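Local coordinates for protein cytochrome c XoxG (Methylobacterium extorquens, PDB 6ONQ) that carries a covalently attached heme c and probably passes on electrons released by lanthanide-dependent methanol oxidation, at residues N35-N40 with F71-D76; L119-F124 with D158-L163; Y125-G130 with Q141-F146. One frame throughout, in Å; residues are numbered along the deposited sequence.

Contact 1 of 3, residues N35-N40 with F71-D76; sequences NKLDPN and FHITND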
loop_
_atom_site.group_PDB
_atom_site.type_symbol
_atom_site.label_atom_id
_atom_site.label_comp_id
_atom_site.label_asym_id
_atom_site.label_seq_id
_atom_site.Cartn_x
_atom_site.Cartn_y
_atom_site.Cartn_z
ATOM N N ASN A 35 -12.909 -2.547 -8.973
ATOM C CA ASN A 35 -12.715 -1.172 -8.547
ATOM C C ASN A 35 -13.682 -0.248 -9.284
ATOM O O ASN A 35 -14.278 -0.606 -10.301
ATOM C CB ASN A 35 -11.276 -0.722 -8.808
ATOM C CG ASN A 35 -10.272 -1.369 -7.874
ATOM O OD1 ASN A 35 -10.522 -1.520 -6.676
ATOM N ND2 ASN A 35 -9.118 -1.744 -8.419
ATOM N N LYS A 36 -13.824 0.965 -8.749
ATOM C CA LYS A 36 -14.549 2.045 -9.414
ATOM C C LYS A 36 -13.817 3.324 -9.028
ATOM O O LYS A 36 -14.046 3.861 -7.941
ATOM C CB LYS A 36 -16.015 2.096 -8.997
ATOM C CG LYS A 36 -16.889 0.953 -9.504
ATOM C CD LYS A 36 -17.045 -0.136 -8.446
ATOM C CE LYS A 36 -17.615 -1.422 -9.048
ATOM N NZ LYS A 36 -17.654 -2.553 -8.067
ATOM N N LEU A 37 -12.931 3.795 -9.900
ATOM C CA LEU A 37 -12.048 4.894 -9.547
ATOM C C LEU A 37 -12.540 6.213 -10.130
ATOM O O LEU A 37 -13.553 6.289 -10.830
ATOM C CB LEU A 37 -10.618 4.624 -10.019
ATOM C CG LEU A 37 -10.026 3.224 -9.945
ATOM C CD1 LEU A 37 -8.770 3.178 -10.792
ATOM C CD2 LEU A 37 -9.713 2.844 -8.520
ATOM N N ASP A 38 -11.785 7.264 -9.824
ATOM C CA ASP A 38 -11.977 8.595 -10.368
ATOM C C ASP A 38 -12.005 8.546 -11.896
ATOM O O ASP A 38 -11.010 8.133 -12.513
ATOM C CB ASP A 38 -10.837 9.492 -9.885
ATOM C CG ASP A 38 -11.230 10.951 -9.786
ATOM O OD1 ASP A 38 -12.230 11.346 -10.424
ATOM O OD2 ASP A 38 -10.529 11.705 -9.072
ATOM N N PRO A 39 -13.114 8.928 -12.540
ATOM C CA PRO A 39 -13.083 9.083 -14.003
ATOM C C PRO A 39 -12.181 10.218 -14.449
ATOM O O PRO A 39 -11.701 10.200 -15.589
ATOM C CB PRO A 39 -14.551 9.355 -14.366
ATOM C CG PRO A 39 -15.342 8.912 -13.166
ATOM C CD PRO A 39 -14.455 9.177 -11.988
ATOM N N ASN A 40 -11.936 11.199 -13.588
ATOM C CA ASN A 40 -10.934 12.235 -13.829
ATOM C C ASN A 40 -9.625 11.894 -13.122
ATOM O O ASN A 40 -9.005 12.734 -12.466
ATOM C CB ASN A 40 -11.461 13.598 -13.390
ATOM C CG ASN A 40 -10.774 14.754 -14.109
ATOM O OD1 ASN A 40 -9.551 14.762 -14.280
ATOM N ND2 ASN A 40 -11.561 15.735 -14.538
ATOM N N PHE A 71 -5.462 -3.546 -3.243
ATOM C CA PHE A 71 -6.400 -2.549 -2.766
ATOM C C PHE A 71 -7.801 -2.800 -3.318
ATOM O O PHE A 71 -8.063 -3.780 -4.018
ATOM C CB PHE A 71 -5.914 -1.162 -3.156
ATOM C CG PHE A 71 -5.563 -1.044 -4.601
ATOM C CD1 PHE A 71 -6.545 -0.865 -5.553
ATOM C CD2 PHE A 71 -4.247 -1.121 -5.012
ATOM C CE1 PHE A 71 -6.217 -0.751 -6.883
ATOM C CE2 PHE A 71 -3.917 -1.006 -6.344
ATOM C CZ PHE A 71 -4.902 -0.823 -7.279
ATOM N N HIS A 72 -8.714 -1.880 -2.991
ATOM C CA HIS A 72 -10.092 -1.950 -3.477
ATOM C C HIS A 72 -10.715 -0.572 -3.262
ATOM O O HIS A 72 -11.156 -0.261 -2.153
ATOM C CB HIS A 72 -10.886 -3.032 -2.769
ATOM C CG HIS A 72 -12.281 -3.179 -3.284
ATOM N ND1 HIS A 72 -13.362 -3.403 -2.458
ATOM C CD2 HIS A 72 -12.776 -3.125 -4.542
ATOM C CE1 HIS A 72 -14.461 -3.487 -3.185
ATOM N NE2 HIS A 72 -14.132 -3.320 -4.452
ATOM N N ILE A 73 -10.736 0.232 -4.325
ATOM C CA ILE A 73 -11.329 1.565 -4.328
ATOM C C ILE A 73 -12.749 1.468 -4.862
ATOM O O ILE A 73 -13.036 0.667 -5.760
ATOM C CB ILE A 73 -10.493 2.543 -5.173
ATOM C CG1 ILE A 73 -9.003 2.275 -4.990
ATOM C CG2 ILE A 73 -10.808 3.972 -4.816
ATOM C CD1 ILE A 73 -8.526 2.445 -3.594
ATOM N N THR A 74 -13.643 2.291 -4.316
ATOM C CA THR A 74 -15.058 2.216 -4.644
ATOM C C THR A 74 -15.656 3.620 -4.654
ATOM O O THR A 74 -15.010 4.600 -4.265
ATOM C CB THR A 74 -15.790 1.290 -3.665
ATOM O OG1 THR A 74 -15.228 1.441 -2.353
ATOM C CG2 THR A 74 -15.653 -0.170 -4.113
ATOM N N ASN A 75 -16.897 3.700 -5.133
ATOM C CA ASN A 75 -17.663 4.944 -5.280
ATOM C C ASN A 75 -16.823 6.070 -5.878
ATOM O O ASN A 75 -16.611 7.123 -5.276
ATOM C CB ASN A 75 -18.282 5.376 -3.954
ATOM C CG ASN A 75 -18.992 4.241 -3.256
ATOM O OD1 ASN A 75 -19.355 3.241 -3.886
ATOM N ND2 ASN A 75 -19.206 4.387 -1.954
ATOM N N ASP A 76 -16.355 5.819 -7.098
ATOM C CA ASP A 76 -15.721 6.829 -7.941
ATOM C C ASP A 76 -14.529 7.486 -7.245
ATOM O O ASP A 76 -14.412 8.710 -7.167
ATOM C CB ASP A 76 -16.744 7.869 -8.397
ATOM C CG ASP A 76 -17.471 7.446 -9.668
ATOM O OD1 ASP A 76 -18.494 6.736 -9.563
ATOM O OD2 ASP A 76 -17.015 7.812 -10.773
#
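The amide of Asn35 slips between two rings without lying on either: its ND2 comes to the edge of the Phe71 ring, 3.4 Å from CE1, and its OD1 comes to the edge of the His72 imidazole, 3.5 Å from CD2. The planes of the amide and the Phe71 ring are only 19° apart, although the two side chains cross at about a right angle. Beyond Asn35, Phe71 reaches Val161 and Ala165 of helix 156-167, and the ring of His72 meets that of Tyr62.

The Asn35 CG stands anti to its own carbonyl carbon (chi1 -71°), from where OD1 accepts a hydrogen bond from Ile73 N at 2.9 Å. This N-H approaches from above the amide plane, 41° out of it. One residue on, Lys36 N gives a hydrogen bond of 3.1 Å to Ile73 O, and the same carbonyl oxygen lies 3.4 Å from Asn35 CA in a CA-H...O contact. Ile73 is therefore gripped at both its backbone N and its O by consecutive residues of 35-40, while Leu37 lays CD2 against its side chain, 3.4 Å from CB. Farther along, Pro39 crosses Asp76, with CG 3.1 Å from OD2; Pro39 lies within an Asx turn in which Asp38 OD1 accepts from Asn40 N.

An alanine at Asn35 would probably leave Ile73 N without this acceptor and open a gap at the Phe71 edge, although the Lys36 bond could remain. The contact thus illustrates how a segment without regular structure can be fixed beside a sheet strand, here 69-74: one side-chain carbonyl substitutes for a backbone acceptor, and a leucine supplies the apolar part.

Contact 2 of 3, residues L119-F124 with D158-L163; sequences LSYEEF and DLYVYL. With HEC (heme c), chain B.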
loop_
_atom_site.group_PDB
_atom_site.type_symbol
_atom_site.label_atom_id
_atom_site.label_comp_id
_atom_site.label_asym_id
_atom_site.label_seq_id
_atom_site.Cartn_x
_atom_site.Cartn_y
_atom_site.Cartn_z
ATOM N N LEU A 119 8.891 -3.437 -8.236
ATOM C CA LEU A 119 9.122 -4.347 -7.120
ATOM C C LEU A 119 7.927 -5.259 -6.876
ATOM O O LEU A 119 6.792 -4.789 -6.733
ATOM C CB LEU A 119 9.410 -3.555 -5.851
ATOM C CG LEU A 119 10.666 -2.706 -5.819
ATOM C CD1 LEU A 119 10.729 -2.049 -4.469
ATOM C CD2 LEU A 119 11.911 -3.537 -6.078
ATOM N N SER A 120 8.194 -6.563 -6.784
ATOM C CA SER A 120 7.157 -7.515 -6.415
ATOM C C SER A 120 6.844 -7.392 -4.926
ATOM O O SER A 120 7.504 -6.668 -4.177
ATOM C CB SER A 120 7.578 -8.945 -6.756
ATOM O OG SER A 120 8.768 -9.331 -6.096
ATOM N N TYR A 121 5.813 -8.116 -4.495
ATOM C CA TYR A 121 5.448 -8.064 -3.084
ATOM C C TYR A 121 6.594 -8.545 -2.199
ATOM O O TYR A 121 6.880 -7.943 -1.161
ATOM C CB TYR A 121 4.193 -8.892 -2.831
ATOM C CG TYR A 121 3.965 -9.145 -1.372
ATOM C CD1 TYR A 121 3.630 -8.103 -0.525
ATOM C CD2 TYR A 121 4.103 -10.424 -0.829
ATOM C CE1 TYR A 121 3.428 -8.314 0.833
ATOM C CE2 TYR A 121 3.901 -10.650 0.535
ATOM C CZ TYR A 121 3.565 -9.585 1.358
ATOM O OH TYR A 121 3.363 -9.766 2.710
ATOM N N GLU A 122 7.274 -9.620 -2.599
ATOM C CA GLU A 122 8.295 -10.184 -1.727
ATOM C C GLU A 122 9.594 -9.401 -1.800
ATOM O O GLU A 122 10.363 -9.401 -0.830
ATOM C CB GLU A 122 8.531 -11.657 -2.071
ATOM C CG GLU A 122 7.265 -12.508 -2.052
ATOM C CD GLU A 122 6.896 -13.036 -0.651
ATOM O OE1 GLU A 122 6.120 -14.027 -0.580
ATOM O OE2 GLU A 122 7.370 -12.465 0.370
ATOM N N GLU A 123 9.870 -8.757 -2.938
ATOM C CA GLU A 123 11.015 -7.854 -3.015
ATOM C C GLU A 123 10.827 -6.684 -2.065
ATOM O O GLU A 123 11.765 -6.264 -1.378
ATOM C CB GLU A 123 11.200 -7.344 -4.445
ATOM C CG GLU A 123 12.187 -8.135 -5.288
ATOM C CD GLU A 123 12.222 -7.701 -6.757
ATOM O OE1 GLU A 123 11.176 -7.247 -7.293
ATOM O OE2 GLU A 123 13.304 -7.832 -7.377
ATOM N N PHE A 124 9.611 -6.143 -2.022
ATOM C CA PHE A 124 9.298 -5.066 -1.099
ATOM C C PHE A 124 9.447 -5.524 0.344
ATOM O O PHE A 124 10.062 -4.838 1.164
ATOM C CB PHE A 124 7.884 -4.565 -1.378
ATOM C CG PHE A 124 7.354 -3.628 -0.344
ATOM C CD1 PHE A 124 7.561 -2.265 -0.462
ATOM C CD2 PHE A 124 6.631 -4.103 0.731
ATOM C CE1 PHE A 124 7.069 -1.405 0.480
ATOM C CE2 PHE A 124 6.142 -3.248 1.677
ATOM C CZ PHE A 124 6.351 -1.903 1.555
ATOM N N ASP A 158 -0.190 -3.435 4.894
ATOM C CA ASP A 158 -0.838 -2.137 4.770
ATOM C C ASP A 158 0.009 -1.183 3.934
ATOM O O ASP A 158 -0.493 -0.518 3.021
ATOM C CB ASP A 158 -1.097 -1.563 6.160
ATOM C CG ASP A 158 -1.819 -2.546 7.076
ATOM O OD1 ASP A 158 -1.472 -3.752 7.072
ATOM O OD2 ASP A 158 -2.735 -2.105 7.811
ATOM N N LEU A 159 1.308 -1.124 4.213
ATOM C CA LEU A 159 2.174 -0.241 3.443
ATOM C C LEU A 159 2.229 -0.655 1.979
ATOM O O LEU A 159 2.199 0.202 1.087
ATOM C CB LEU A 159 3.567 -0.223 4.061
ATOM C CG LEU A 159 3.557 0.401 5.461
ATOM C CD1 LEU A 159 4.732 -0.075 6.302
ATOM C CD2 LEU A 159 3.544 1.916 5.344
ATOM N N TYR A 160 2.286 -1.970 1.714
ATOM C CA TYR A 160 2.322 -2.467 0.340
ATOM C C TYR A 160 1.061 -2.082 -0.417
ATOM O O TYR A 160 1.128 -1.550 -1.531
ATOM C CB TYR A 160 2.503 -3.984 0.330
ATOM C CG TYR A 160 2.571 -4.558 -1.066
ATOM C CD1 TYR A 160 3.674 -4.323 -1.882
ATOM C CD2 TYR A 160 1.524 -5.318 -1.584
ATOM C CE1 TYR A 160 3.737 -4.833 -3.167
ATOM C CE2 TYR A 160 1.582 -5.836 -2.875
ATOM C CZ TYR A 160 2.694 -5.586 -3.656
ATOM O OH TYR A 160 2.775 -6.087 -4.934
ATOM N N VAL A 161 -0.102 -2.336 0.181
ATOM C CA VAL A 161 -1.376 -2.058 -0.479
ATOM C C VAL A 161 -1.488 -0.581 -0.845
ATOM O O VAL A 161 -1.758 -0.227 -1.996
ATOM C CB VAL A 161 -2.536 -2.509 0.421
ATOM C CG1 VAL A 161 -3.836 -1.986 -0.101
ATOM C CG2 VAL A 161 -2.566 -4.021 0.500
ATOM N N TYR A 162 -1.287 0.300 0.130
ATOM C CA TYR A 162 -1.364 1.734 -0.128
ATOM C C TYR A 162 -0.377 2.168 -1.218
ATOM O O TYR A 162 -0.738 2.883 -2.160
ATOM C CB TYR A 162 -1.103 2.496 1.176
ATOM C CG TYR A 162 -0.800 3.944 0.943
ATOM C CD1 TYR A 162 -1.760 4.782 0.421
ATOM C CD2 TYR A 162 0.456 4.467 1.204
ATOM C CE1 TYR A 162 -1.492 6.091 0.178
ATOM C CE2 TYR A 162 0.726 5.792 0.964
ATOM C CZ TYR A 162 -0.258 6.594 0.450
ATOM O OH TYR A 162 -0.026 7.925 0.198
ATOM N N LEU A 163 0.886 1.763 -1.098
ATOM C CA LEU A 163 1.855 2.184 -2.099
ATOM C C LEU A 163 1.604 1.511 -3.447
ATOM O O LEU A 163 2.000 2.044 -4.488
ATOM C CB LEU A 163 3.264 1.893 -1.610
ATOM C CG LEU A 163 3.880 2.739 -0.504
ATOM C CD1 LEU A 163 5.152 2.058 -0.003
ATOM C CD2 LEU A 163 4.161 4.154 -1.008
HETATM FE FE HEC B . 13.042 3.415 2.589
HETATM C CHA HEC B . 14.715 2.619 -0.320
HETATM C CHB HEC B . 10.432 1.583 1.553
HETATM C CHC HEC B . 11.392 4.074 5.534
HETATM C CHD HEC B . 15.435 5.728 3.368
HETATM N NA HEC B . 12.646 2.354 0.913
HETATM C C1A HEC B . 13.477 2.052 -0.138
HETATM C C2A HEC B . 12.828 1.048 -0.967
HETATM C C3A HEC B . 11.648 0.776 -0.431
HETATM C C4A HEC B . 11.524 1.582 0.745
HETATM C CMA HEC B . 10.560 -0.198 -0.924
HETATM C CAA HEC B . 13.392 0.429 -2.254
HETATM C CBA HEC B . 13.366 1.529 -3.304
HETATM C CGA HEC B . 13.675 0.996 -4.671
HETATM O O1A HEC B . 14.673 0.247 -4.827
HETATM O O2A HEC B . 12.921 1.347 -5.606
HETATM N NB HEC B . 11.273 2.940 3.414
HETATM C C1B HEC B . 10.337 2.162 2.778
HETATM C C2B HEC B . 9.179 2.021 3.614
HETATM C C3B HEC B . 9.401 2.686 4.737
HETATM C C4B HEC B . 10.725 3.294 4.631
HETATM C CMB HEC B . 7.911 1.213 3.294
HETATM C CAB HEC B . 8.320 2.704 5.854
HETATM C CBB HEC B . 8.614 2.902 7.122
HETATM N NC HEC B . 13.354 4.709 4.151
HETATM C C1C HEC B . 12.578 4.752 5.300
HETATM C C2C HEC B . 13.245 5.645 6.224
HETATM C C3C HEC B . 14.354 6.121 5.647
HETATM C C4C HEC B . 14.454 5.532 4.319
HETATM C CMC HEC B . 12.748 6.019 7.639
HETATM C CAC HEC B . 15.315 7.116 6.361
HETATM C CBC HEC B . 15.901 8.098 5.683
HETATM N ND HEC B . 14.727 4.058 1.685
HETATM C C1D HEC B . 15.603 5.004 2.196
HETATM C C2D HEC B . 16.732 5.088 1.283
HETATM C C3D HEC B . 16.534 4.227 0.282
HETATM C C4D HEC B . 15.266 3.569 0.506
HETATM C CMD HEC B . 17.967 5.998 1.425
HETATM C CAD HEC B . 17.473 3.997 -0.917
HETATM C CBD HEC B . 18.434 2.838 -0.673
HETATM C CGD HEC B . 19.300 2.658 -1.897
HETATM O O1D HEC B . 19.414 3.618 -2.699
HETATM O O2D HEC B . 19.885 1.564 -2.078
#
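Tyr160, Phe124 and Tyr121 form an aromatic cluster where the start of helix 121-130 meets helix 156-167, within a domain of the cytochrome c type. Tyr160 is the centre of it, with Tyr121 and Phe124 both coming to its side chain from the other helix.

Tyr121 makes an edge-to-face (T-shaped) pair with Tyr160, the ring centroids 5.0 Å apart and the planes at 70°. The touching atom is Tyr121 CD1, which stands over the centre of the Tyr160 ring, 3.6 Å above its plane. Tyr121 CB adds a CH-pi contact over the face, 4.2 Å from the ring centroid. Tyr121 CG stands anti to the backbone N (chi1 166°), and the turn of the ring about chi2 then presents CD1 to Tyr160; the Tyr121 hydroxyl is hydrogen-bonded to Asn157 OD1.

Phe124 meets Tyr160 differently. Its ring is tilted by 51° to that of Tyr160, and its CE2 lies 3.9 Å from Tyr160 CB. Tyr160 CD1 sits over one face of Phe124, Leu159 CB comes to the edge, and Leu163 CD1 lies 4.0 Å from Phe124 CE1. Leu159 also touches Cys95, which binds the heme covalently. It meets Tyr91 of helix 82-94 as well, a contact consistent with the pairing of N- and C-terminal helices in class I cytochromes c.

The N-terminal end of helix 121-130 is fixed by a capping box. Ser120 N donates to the anti lone pair of Glu123 OE1 at 3.1 Å, and Glu123 N returns a weak bond to Ser120 OG.

The cluster reaches the porphyrin through Phe124, whose CD1 lies 3.7 Å from the heme methyl carbon CMA.

Contact 3 of 3, residues Y125-G130 with Q141-F146; sequences YGILAG and QVMPAF. With HEC (heme c), chain B.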
loop_
_atom_site.group_PDB
_atom_site.type_symbol
_atom_site.label_atom_id
_atom_site.label_comp_id
_atom_site.label_asym_id
_atom_site.label_seq_id
_atom_site.Cartn_x
_atom_site.Cartn_y
_atom_site.Cartn_z
ATOM N N TYR A 125 8.894 -6.691 0.674
ATOM C CA TYR A 125 8.955 -7.162 2.054
ATOM C C TYR A 125 10.396 -7.382 2.499
ATOM O O TYR A 125 10.756 -7.071 3.639
ATOM C CB TYR A 125 8.130 -8.441 2.213
ATOM C CG TYR A 125 7.823 -8.787 3.648
ATOM C CD1 TYR A 125 8.762 -9.429 4.441
ATOM C CD2 TYR A 125 6.596 -8.468 4.218
ATOM C CE1 TYR A 125 8.495 -9.737 5.755
ATOM C CE2 TYR A 125 6.315 -8.777 5.542
ATOM C CZ TYR A 125 7.271 -9.410 6.306
ATOM O OH TYR A 125 7.013 -9.726 7.627
ATOM N N GLY A 126 11.246 -7.886 1.606
ATOM C CA GLY A 126 12.632 -8.134 1.975
ATOM C C GLY A 126 13.444 -6.867 2.166
ATOM O O GLY A 126 14.302 -6.801 3.051
ATOM N N ILE A 127 13.210 -5.857 1.324
ATOM C CA ILE A 127 13.862 -4.565 1.516
ATOM C C ILE A 127 13.417 -3.942 2.830
ATOM O O ILE A 127 14.225 -3.390 3.584
ATOM C CB ILE A 127 13.559 -3.637 0.327
ATOM C CG1 ILE A 127 14.394 -4.035 -0.885
ATOM C CG2 ILE A 127 13.801 -2.178 0.699
ATOM C CD1 ILE A 127 13.853 -3.459 -2.177
ATOM N N LEU A 128 12.125 -4.028 3.127
ATOM C CA LEU A 128 11.610 -3.448 4.359
ATOM C C LEU A 128 12.163 -4.160 5.590
ATOM O O LEU A 128 12.524 -3.513 6.579
ATOM C CB LEU A 128 10.090 -3.504 4.335
ATOM C CG LEU A 128 9.357 -2.848 5.491
ATOM C CD1 LEU A 128 9.701 -1.392 5.505
ATOM C CD2 LEU A 128 7.864 -3.054 5.330
ATOM N N ALA A 129 12.235 -5.492 5.555
ATOM C CA ALA A 129 12.700 -6.239 6.719
ATOM C C ALA A 129 14.205 -6.102 6.907
ATOM O O ALA A 129 14.680 -5.935 8.036
ATOM C CB ALA A 129 12.307 -7.713 6.591
ATOM N N GLY A 130 14.972 -6.152 5.822
ATOM C CA GLY A 130 16.416 -6.173 5.941
ATOM C C GLY A 130 17.176 -4.927 5.533
ATOM O O GLY A 130 18.384 -4.858 5.765
ATOM N N GLN A 141 24.050 6.237 1.368
ATOM C CA GLN A 141 22.615 6.097 1.108
ATOM C C GLN A 141 22.135 4.814 1.787
ATOM O O GLN A 141 22.395 3.721 1.280
ATOM C CB GLN A 141 22.377 6.051 -0.395
ATOM C CG GLN A 141 21.238 6.897 -0.927
ATOM C CD GLN A 141 20.804 6.442 -2.314
ATOM O OE1 GLN A 141 21.522 5.698 -2.992
ATOM N NE2 GLN A 141 19.615 6.872 -2.734
ATOM N N VAL A 142 21.447 4.928 2.928
ATOM C CA VAL A 142 21.014 3.746 3.677
ATOM C C VAL A 142 19.504 3.765 3.898
ATOM O O VAL A 142 18.929 4.768 4.340
ATOM C CB VAL A 142 21.744 3.581 5.027
ATOM C CG1 VAL A 142 21.367 4.677 5.994
ATOM C CG2 VAL A 142 21.405 2.218 5.651
ATOM N N MET A 143 18.871 2.641 3.577
ATOM C CA MET A 143 17.515 2.341 3.981
ATOM C C MET A 143 17.583 1.413 5.183
ATOM O O MET A 143 18.199 0.337 5.091
ATOM C CB MET A 143 16.761 1.687 2.825
ATOM C CG MET A 143 15.638 0.767 3.199
ATOM S SD MET A 143 14.210 1.662 3.804
ATOM C CE MET A 143 13.090 0.321 4.217
ATOM N N PRO A 144 17.029 1.791 6.330
ATOM C CA PRO A 144 17.199 0.964 7.532
ATOM C C PRO A 144 16.400 -0.324 7.445
ATOM O O PRO A 144 15.307 -0.360 6.879
ATOM C CB PRO A 144 16.669 1.855 8.663
ATOM C CG PRO A 144 16.458 3.208 8.054
ATOM C CD PRO A 144 16.278 3.025 6.596
ATOM N N ALA A 145 16.951 -1.383 8.027
ATOM C CA ALA A 145 16.182 -2.601 8.243
ATOM C C ALA A 145 15.117 -2.354 9.303
ATOM O O ALA A 145 15.435 -1.923 10.415
ATOM C CB ALA A 145 17.100 -3.734 8.677
ATOM N N PHE A 146 13.855 -2.625 8.973
ATOM C CA PHE A 146 12.770 -2.485 9.933
ATOM C C PHE A 146 12.340 -3.812 10.541
ATOM O O PHE A 146 11.334 -3.845 11.251
ATOM C CB PHE A 146 11.558 -1.829 9.289
ATOM C CG PHE A 146 11.697 -0.359 9.073
ATOM C CD1 PHE A 146 12.318 0.131 7.938
ATOM C CD2 PHE A 146 11.171 0.536 9.984
ATOM C CE1 PHE A 146 12.422 1.487 7.729
ATOM C CE2 PHE A 146 11.274 1.887 9.783
ATOM C CZ PHE A 146 11.901 2.366 8.661
HETATM FE FE HEC B . 13.042 3.415 2.589
HETATM C CHA HEC B . 14.715 2.619 -0.320
HETATM C CHB HEC B . 10.432 1.583 1.553
HETATM C CHC HEC B . 11.392 4.074 5.534
HETATM C CHD HEC B . 15.435 5.728 3.368
HETATM N NA HEC B . 12.646 2.354 0.913
HETATM C C1A HEC B . 13.477 2.052 -0.138
HETATM C C2A HEC B . 12.828 1.048 -0.967
HETATM C C3A HEC B . 11.648 0.776 -0.431
HETATM C C4A HEC B . 11.524 1.582 0.745
HETATM C CMA HEC B . 10.560 -0.198 -0.924
HETATM C CAA HEC B . 13.392 0.429 -2.254
HETATM C CBA HEC B . 13.366 1.529 -3.304
HETATM C CGA HEC B . 13.675 0.996 -4.671
HETATM O O1A HEC B . 14.673 0.247 -4.827
HETATM O O2A HEC B . 12.921 1.347 -5.606
HETATM N NB HEC B . 11.273 2.940 3.414
HETATM C C1B HEC B . 10.337 2.162 2.778
HETATM C C2B HEC B . 9.179 2.021 3.614
HETATM C C3B HEC B . 9.401 2.686 4.737
HETATM C C4B HEC B . 10.725 3.294 4.631
HETATM C CMB HEC B . 7.911 1.213 3.294
HETATM C CAB HEC B . 8.320 2.704 5.854
HETATM C CBB HEC B . 8.614 2.902 7.122
HETATM N NC HEC B . 13.354 4.709 4.151
HETATM C C1C HEC B . 12.578 4.752 5.300
HETATM C C2C HEC B . 13.245 5.645 6.224
HETATM C C3C HEC B . 14.354 6.121 5.647
HETATM C C4C HEC B . 14.454 5.532 4.319
HETATM C CMC HEC B . 12.748 6.019 7.639
HETATM C CAC HEC B . 15.315 7.116 6.361
HETATM C CBC HEC B . 15.901 8.098 5.683
HETATM N ND HEC B . 14.727 4.058 1.685
HETATM C C1D HEC B . 15.603 5.004 2.196
HETATM C C2D HEC B . 16.732 5.088 1.283
HETATM C C3D HEC B . 16.534 4.227 0.282
HETATM C C4D HEC B . 15.266 3.569 0.506
HETATM C CMD HEC B . 17.967 5.998 1.425
HETATM C CAD HEC B . 17.473 3.997 -0.917
HETATM C CBD HEC B . 18.434 2.838 -0.673
HETATM C CGD HEC B . 19.300 2.658 -1.897
HETATM O O1D HEC B . 19.414 3.618 -2.699
HETATM O O2D HEC B . 19.885 1.564 -2.078
#
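The methionine side of the heme iron site is built here, where Met143 meets Ile127 and Leu128 from the last turns of helix 121-130. Met143 SD binds the iron at 2.4 Å, and His99 supplies the other axial ligand. The side chain leaves with CG anti to the backbone N and then bends at chi2 (73°), which places SD over the metal. Beyond the sulfur, the methyl CE lies 4.0 Å from Leu128 CD1, so an apolar branch of the helix packs on the ligand's methyl. Ile127 lays CG2 on the porphyrin itself, 3.8 Å from HEC C2A.

A backbone bond ties the segment after the ligand to the helix. Phe146 N donates to Leu128 O at 2.9 Å, approaching nearly along the C=O axis (164° at the oxygen), so that a carbonyl near the helix end is put to use by the chain that follows Met143. Next to this bond, Ala145 CB packs against the final residues, 3.3 Å from Ala129 O.

The Phe146 ring is a further part of the heme pocket. Its CE1 lies 3.5 Å from the heme meso carbon CHC, heme CBB is over one of its faces, and Leu128 O and heme CMC are at its edge. Leu128 CD1 reaches Phe146 CD1 at 3.9 Å, and this one methyl therefore touches the ligand, the phenyl ring and the heme methyl CMB.

In the fold, Met143 is also backbone-bonded to Lys132 in the two-stranded antiparallel sheet of 132-133 and 142-143. Behind the contact, Phe146 rests on Val152 and Leu128 on Met153 of helix 150-153, while Leu128 also touches Ala156 at the start of helix 156-167.

How the contacts relate
Contact 2 lies near the middle of the chain, with contacts 1 and 3 farther out on opposite sides. Contacts 2 and 3 share helix 121-130, and their centres are 13 Å apart; they touch where Leu119 CD1 meets Ile127 CD1 at 4.1 Å, and both reach the heme, contact 2 at its rim and contact 3 at its iron. Contact 1 is about 20 Å from contact 2 between centres, yet the two meet where Phe71 CA lies 3.7 Å from Val161 CG1. Contacts 1 and 3 are about 15 Å apart at their nearest atoms. Helix 156-167, which supplies one side of contact 2, thus also meets the segment 71-76 of contact 1.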